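Local atomic coordinates of catalase-3 (Neurospora crassa, PDB entry 4AJ9), a protein that uses heme to break hydrogen peroxide down into water and oxygen, an activity that probably shields the fungal cell from peroxide damage. Residues A268-A274 / V306-L312; K625-G631 / G648-Q654. The contacts are given in a common frame with arbitrary orientation. Numbering follows the deposited sequence.

The two contacts lie in different domains of one chain and in series along it. Contact 1 pairs neighbouring antiparallel strands of the catalase beta-barrel, the heme-bearing part of the enzyme; contact 2 joins the last two strands of the parallel sheet in the C-terminal domain that marks long-chain catalases. The centres of contact 1 and contact 2 are about 35 Å apart, and the nearest atoms of contact 1 and contact 2 about 19 Å apart, so they do not touch. Contact 1 is the nearer to the active site: the side chain of Leu312 is about 12 Å from a bound heme, and that of Trp271 about 12 Å from the side chain of Asn138, a predicted active-site residue. Contact 2 lies away from the annotated sites.

Contact 1 (A268-A274 / V306-L312); sequences APSWELA and VLGEMTL
Strands 270-274 and 306-312 run antiparallel (155°, axes 4.4 Å apart) in the catalase beta-barrel. Trp271 and Met310 form a hydrogen-bonded pair, N to O 2.9 Å both ways; Leu312 N bonds Pro269 O at 3.0 Å. Leu307 (phi/psi -104/-26, helix-like) and Gly308 both face Leu273 in a classic beta bulge, shifting the register by one so that Ala274 pairs with Val306. Leu273 O accepts Leu307 N at 2.7 Å and, weakly, Gly308 N at 3.4 Å; Leu273 N reaches Gly308 O at 2.8 Å. Gly308 is nearly flat (176/-166), easy for glycine but strained with a CB.

Trp271 (chi1 m, chi2 -100°) sits on the Met310 face; its ring end comes nearer the partner strand, CZ3 3.6 Å from Leu312 CD1 (m, t) and CE3 4.2 Å from Met310 CE (t, t, chi3 97°). Leu273 (t, p) shares this buried face, where Phe122 meets Trp271 edge-to-face and Val99 and Val101 touch Met310; Trp271 NE1 bonds Met206 O.

Opposite, Ser270 OG and Thr311 OG1 (both m) share a 2.6 Å hydrogen bond. Glu272 (m, t) and Glu309 (t, t) bring OE2 atoms within 4.4 Å, a repulsion Lys233 may soften through a long, weak ion pair with Glu272. Ala274 CB meets Val306 CG2 at 4.3 Å. The barrel's inner face is thus apolar, the outer mostly polar with one apolar end.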
loop_
_atom_site.group_PDB
_atom_site.type_symbol
_atom_site.label_atom_id
_atom_site.label_comp_id
_atom_site.label_asym_id
_atom_site.label_seq_id
_atom_site.Cartn_x
_atom_site.Cartn_y
_atom_site.Cartn_z
ATOM N N ALA C 268 23.546 -19.995 -25.153
ATOM C CA ALA C 268 23.305 -18.641 -24.664
ATOM C C ALA C 268 23.365 -17.635 -25.805
ATOM O O ALA C 268 24.269 -17.687 -26.644
ATOM C CB ALA C 268 24.325 -18.284 -23.598
ATOM N N PRO C 269 22.402 -16.705 -25.844
ATOM C CA PRO C 269 22.441 -15.682 -26.893
ATOM C C PRO C 269 23.401 -14.548 -26.530
ATOM O O PRO C 269 23.612 -14.282 -25.339
ATOM C CB PRO C 269 20.993 -15.181 -26.928
ATOM C CG PRO C 269 20.516 -15.349 -25.505
ATOM C CD PRO C 269 21.220 -16.571 -24.968
ATOM N N SER C 270 23.984 -13.906 -27.544
ATOM C CA SER C 270 24.859 -12.758 -27.337
ATOM C C SER C 270 24.428 -11.560 -28.167
ATOM O O SER C 270 23.742 -11.707 -29.179
ATOM C CB SER C 270 26.316 -13.101 -27.667
ATOM O OG SER C 270 26.779 -14.124 -26.816
ATOM N N TRP C 271 24.829 -10.375 -27.703
ATOM C CA TRP C 271 24.665 -9.133 -28.444
ATOM C C TRP C 271 25.927 -8.326 -28.246
ATOM O O TRP C 271 26.474 -8.273 -27.135
ATOM C CB TRP C 271 23.515 -8.294 -27.887
ATOM C CG TRP C 271 22.142 -8.840 -28.103
ATOM C CD1 TRP C 271 21.250 -8.453 -29.061
ATOM C CD2 TRP C 271 21.487 -9.847 -27.327
ATOM N NE1 TRP C 271 20.081 -9.156 -28.931
ATOM C CE2 TRP C 271 20.202 -10.027 -27.879
ATOM C CE3 TRP C 271 21.867 -10.623 -26.226
ATOM C CZ2 TRP C 271 19.294 -10.952 -27.368
ATOM C CZ3 TRP C 271 20.962 -11.539 -25.716
ATOM C CH2 TRP C 271 19.686 -11.695 -26.286
ATOM N N GLU C 272 26.397 -7.682 -29.306
ATOM C CA GLU C 272 27.508 -6.755 -29.127
ATOM C C GLU C 272 26.950 -5.393 -28.741
ATOM O O GLU C 272 25.926 -4.963 -29.270
ATOM C CB GLU C 272 28.395 -6.695 -30.379
ATOM C CG GLU C 272 29.425 -7.842 -30.413
ATOM C CD GLU C 272 30.155 -7.967 -31.728
ATOM O OE1 GLU C 272 29.736 -7.332 -32.717
ATOM O OE2 GLU C 272 31.159 -8.710 -31.768
ATOM N N LEU C 273 27.598 -4.742 -27.782
ATOM C CA LEU C 273 27.272 -3.362 -27.450
ATOM C C LEU C 273 28.054 -2.462 -28.393
ATOM O O LEU C 273 29.272 -2.543 -28.450
ATOM C CB LEU C 273 27.690 -3.037 -26.012
ATOM C CG LEU C 273 27.342 -1.614 -25.556
ATOM C CD1 LEU C 273 25.844 -1.348 -25.684
ATOM C CD2 LEU C 273 27.807 -1.380 -24.129
ATOM N N ALA C 274 27.352 -1.603 -29.123
ATOM C CA ALA C 274 28.012 -0.684 -30.034
ATOM C C ALA C 274 27.467 0.710 -29.797
ATOM O O ALA C 274 26.361 0.870 -29.269
ATOM C CB ALA C 274 27.783 -1.111 -31.475
ATOM N N VAL C 306 31.886 -1.019 -31.879
ATOM C CA VAL C 306 31.632 -2.061 -30.886
ATOM C C VAL C 306 32.489 -1.869 -29.627
ATOM O O VAL C 306 33.706 -1.709 -29.708
ATOM C CB VAL C 306 31.865 -3.473 -31.490
ATOM C CG1 VAL C 306 31.698 -4.558 -30.430
ATOM C CG2 VAL C 306 30.924 -3.717 -32.669
ATOM N N LEU C 307 31.848 -1.875 -28.462
ATOM C CA LEU C 307 32.559 -1.669 -27.204
ATOM C C LEU C 307 32.759 -2.969 -26.436
ATOM O O LEU C 307 33.687 -3.096 -25.632
ATOM C CB LEU C 307 31.808 -0.659 -26.309
ATOM C CG LEU C 307 31.624 0.774 -26.819
ATOM C CD1 LEU C 307 31.089 1.689 -25.709
ATOM C CD2 LEU C 307 32.929 1.332 -27.368
ATOM N N GLY C 308 31.880 -3.933 -26.674
ATOM C CA GLY C 308 31.961 -5.202 -25.979
ATOM C C GLY C 308 30.812 -6.134 -26.305
ATOM O O GLY C 308 30.070 -5.926 -27.280
ATOM N N GLU C 309 30.665 -7.178 -25.493
ATOM C CA GLU C 309 29.640 -8.179 -25.764
ATOM C C GLU C 309 28.955 -8.630 -24.492
ATOM O O GLU C 309 29.597 -8.784 -23.452
ATOM C CB GLU C 309 30.258 -9.392 -26.459
ATOM C CG GLU C 309 29.238 -10.464 -26.837
ATOM C CD GLU C 309 29.814 -11.548 -27.739
ATOM O OE1 GLU C 309 30.619 -12.365 -27.250
ATOM O OE2 GLU C 309 29.457 -11.591 -28.934
ATOM N N MET C 310 27.650 -8.859 -24.592
ATOM C CA MET C 310 26.877 -9.390 -23.488
ATOM C C MET C 310 26.311 -10.749 -23.885
ATOM O O MET C 310 25.799 -10.912 -24.984
ATOM C CB MET C 310 25.759 -8.401 -23.135
ATOM C CG MET C 310 24.488 -9.003 -22.574
ATOM S SD MET C 310 23.400 -7.666 -22.040
ATOM C CE MET C 310 22.287 -7.490 -23.453
ATOM N N THR C 311 26.422 -11.721 -22.984
ATOM C CA THR C 311 25.898 -13.064 -23.210
ATOM C C THR C 311 24.977 -13.408 -22.041
ATOM O O THR C 311 25.377 -13.289 -20.878
ATOM C CB THR C 311 27.040 -14.095 -23.292
ATOM O OG1 THR C 311 27.853 -13.802 -24.431
ATOM C CG2 THR C 311 26.502 -15.514 -23.431
ATOM N N LEU C 312 23.739 -13.796 -22.344
ATOM C CA LEU C 312 22.797 -14.225 -21.309
ATOM C C LEU C 312 22.886 -15.740 -21.157
ATOM O O LEU C 312 22.527 -16.475 -22.074
ATOM C CB LEU C 312 21.365 -13.797 -21.661
ATOM C CG LEU C 312 21.174 -12.313 -21.968
ATOM C CD1 LEU C 312 19.722 -11.981 -22.335
ATOM C CD2 LEU C 312 21.648 -11.475 -20.786
#

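Contact 2 (K625-G631 / G648-Q654)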
loop_
_atom_site.group_PDB
_atom_site.type_symbol
_atom_site.label_atom_id
_atom_site.label_comp_id
_atom_site.label_asym_id
_atom_site.label_seq_id
_atom_site.Cartn_x
_atom_site.Cartn_y
_atom_site.Cartn_z
ATOM N N LYS C 625 8.348 -20.973 -44.497
ATOM C CA LYS C 625 9.376 -21.813 -43.882
ATOM C C LYS C 625 10.002 -22.777 -44.890
ATOM O O LYS C 625 9.354 -23.180 -45.861
ATOM C CB LYS C 625 8.791 -22.636 -42.722
ATOM C CG LYS C 625 8.097 -21.835 -41.649
ATOM C CD LYS C 625 7.551 -22.738 -40.539
ATOM C CE LYS C 625 6.675 -21.956 -39.571
ATOM N NZ LYS C 625 7.476 -20.874 -38.912
ATOM N N PRO C 626 11.266 -23.150 -44.662
ATOM C CA PRO C 626 11.816 -24.309 -45.374
ATOM C C PRO C 626 10.940 -25.518 -45.077
ATOM O O PRO C 626 10.722 -25.815 -43.903
ATOM C CB PRO C 626 13.182 -24.520 -44.716
ATOM C CG PRO C 626 13.492 -23.254 -44.013
ATOM C CD PRO C 626 12.209 -22.575 -43.688
ATOM N N VAL C 627 10.421 -26.179 -46.109
ATOM C CA VAL C 627 9.692 -27.426 -45.918
ATOM C C VAL C 627 10.319 -28.530 -46.761
ATOM O O VAL C 627 10.984 -28.263 -47.768
ATOM C CB VAL C 627 8.188 -27.282 -46.230
ATOM C CG1 VAL C 627 7.558 -26.200 -45.332
ATOM C CG2 VAL C 627 7.966 -26.957 -47.711
ATOM N N ALA C 628 10.124 -29.774 -46.349
ATOM C CA ALA C 628 10.805 -30.874 -47.022
ATOM C C ALA C 628 10.115 -32.215 -46.835
ATOM O O ALA C 628 9.201 -32.354 -46.030
ATOM C CB ALA C 628 12.248 -30.957 -46.559
ATOM N N ALA C 629 10.573 -33.207 -47.588
ATOM C CA ALA C 629 10.007 -34.543 -47.506
ATOM C C ALA C 629 11.040 -35.549 -47.999
ATOM O O ALA C 629 11.653 -35.356 -49.055
ATOM C CB ALA C 629 8.732 -34.623 -48.330
ATOM N N VAL C 630 11.250 -36.604 -47.218
ATOM C CA VAL C 630 12.222 -37.635 -47.571
ATOM C C VAL C 630 11.591 -38.761 -48.382
ATOM O O VAL C 630 10.524 -39.269 -48.038
ATOM C CB VAL C 630 12.895 -38.238 -46.326
ATOM C CG1 VAL C 630 14.031 -39.164 -46.740
ATOM C CG2 VAL C 630 13.418 -37.138 -45.433
ATOM N N GLY C 631 12.261 -39.134 -49.467
ATOM C CA GLY C 631 11.819 -40.227 -50.309
ATOM C C GLY C 631 10.353 -40.165 -50.686
ATOM O O GLY C 631 9.875 -39.179 -51.250
ATOM N N GLY C 648 13.070 -23.181 -51.174
ATOM C CA GLY C 648 12.696 -23.483 -49.804
ATOM C C GLY C 648 11.931 -24.781 -49.675
ATOM O O GLY C 648 11.396 -25.089 -48.608
ATOM N N VAL C 649 11.861 -25.540 -50.768
ATOM C CA VAL C 649 11.222 -26.852 -50.742
ATOM C C VAL C 649 12.263 -27.903 -51.093
ATOM O O VAL C 649 12.944 -27.785 -52.105
ATOM C CB VAL C 649 10.037 -26.946 -51.726
ATOM C CG1 VAL C 649 9.450 -28.354 -51.703
ATOM C CG2 VAL C 649 8.966 -25.903 -51.382
ATOM N N TYR C 650 12.402 -28.917 -50.244
ATOM C CA TYR C 650 13.448 -29.904 -50.437
ATOM C C TYR C 650 12.879 -31.309 -50.470
ATOM O O TYR C 650 12.163 -31.724 -49.564
ATOM C CB TYR C 650 14.501 -29.776 -49.339
ATOM C CG TYR C 650 14.945 -28.355 -49.165
ATOM C CD1 TYR C 650 15.934 -27.811 -49.976
ATOM C CD2 TYR C 650 14.347 -27.537 -48.221
ATOM C CE1 TYR C 650 16.327 -26.498 -49.828
ATOM C CE2 TYR C 650 14.726 -26.228 -48.069
ATOM C CZ TYR C 650 15.716 -25.711 -48.870
ATOM O OH TYR C 650 16.093 -24.395 -48.706
ATOM N N ALA C 651 13.202 -32.039 -51.528
ATOM C CA ALA C 651 12.726 -33.403 -51.676
ATOM C C ALA C 651 13.877 -34.244 -52.175
ATOM O O ALA C 651 14.670 -33.791 -52.994
ATOM C CB ALA C 651 11.553 -33.454 -52.651
ATOM N N GLY C 652 13.973 -35.465 -51.672
ATOM C CA GLY C 652 15.040 -36.363 -52.062
ATOM C C GLY C 652 15.375 -37.309 -50.932
ATOM O O GLY C 652 14.538 -37.575 -50.067
ATOM N N ALA C 653 16.605 -37.811 -50.937
ATOM C CA ALA C 653 17.071 -38.722 -49.901
ATOM C C ALA C 653 17.407 -37.961 -48.623
ATOM O O ALA C 653 17.601 -36.743 -48.652
ATOM C CB ALA C 653 18.291 -39.501 -50.394
ATOM N N GLN C 654 17.492 -38.686 -47.510
ATOM C CA GLN C 654 17.724 -38.068 -46.206
ATOM C C GLN C 654 18.887 -37.082 -46.241
ATOM O O GLN C 654 18.770 -35.959 -45.756
ATOM C CB GLN C 654 17.966 -39.127 -45.128
ATOM C CG GLN C 654 18.403 -38.548 -43.787
ATOM C CD GLN C 654 18.530 -39.601 -42.700
ATOM O OE1 GLN C 654 17.597 -40.365 -42.447
ATOM N NE2 GLN C 654 19.688 -39.644 -42.049
HETATM O O HOH W 1 11.114 -36.627 -51.667
#
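Tyr650, Val627 and Val630 give up the largest areas where strands 627-630 and 649-652 run side by side, parallel within 7° and 4.7 Å apart. Tyr650 N donates to Val627 O and Tyr650 O accepts from Ala629 N, each at 2.9 Å, so its backbone straddles Ala628. The edge of its ring (chi1 m) meets Pro626, just before the other strand, with CE2 4.1 Å from Pro626 CB; Tyr650 CB is 3.8 Å from Ala628 CB. The small alanine lets Val657 and Val661 of helix 654-667 pack close on this face.

Val627 points to the opposite face, where its CG2 meets Val649 CG2 at 3.9 Å. Branched valines favour extended backbone, and here both rest on Leu637 of helix 634-639, the crossover of this beta-alpha-beta unit. Val627 N also bonds Gly648 O at 2.9 Å; Gly648 has positive phi, a conformation easy for glycine.

Val630 is on the Tyr650 face, its CG1 3.6 Å from Gln654 N at the start of helix 654-667. Here the strands spread: Gly652 N reaches Ala629 O only weakly at 3.5 Å, and a water bridges Ala629 O (3.0 Å), Gly631 O (2.9 Å) and, weakly, Gly652 N (3.1 Å). At the backbone angles of Gly652 a CB would jam against the preceding carbonyl O. Gly631 N to Gly652 O, 2.8 Å, closes the pairing. Backbone polarity is therefore met by strand and water, while apolar side chains on both faces bind the sheet to its helices.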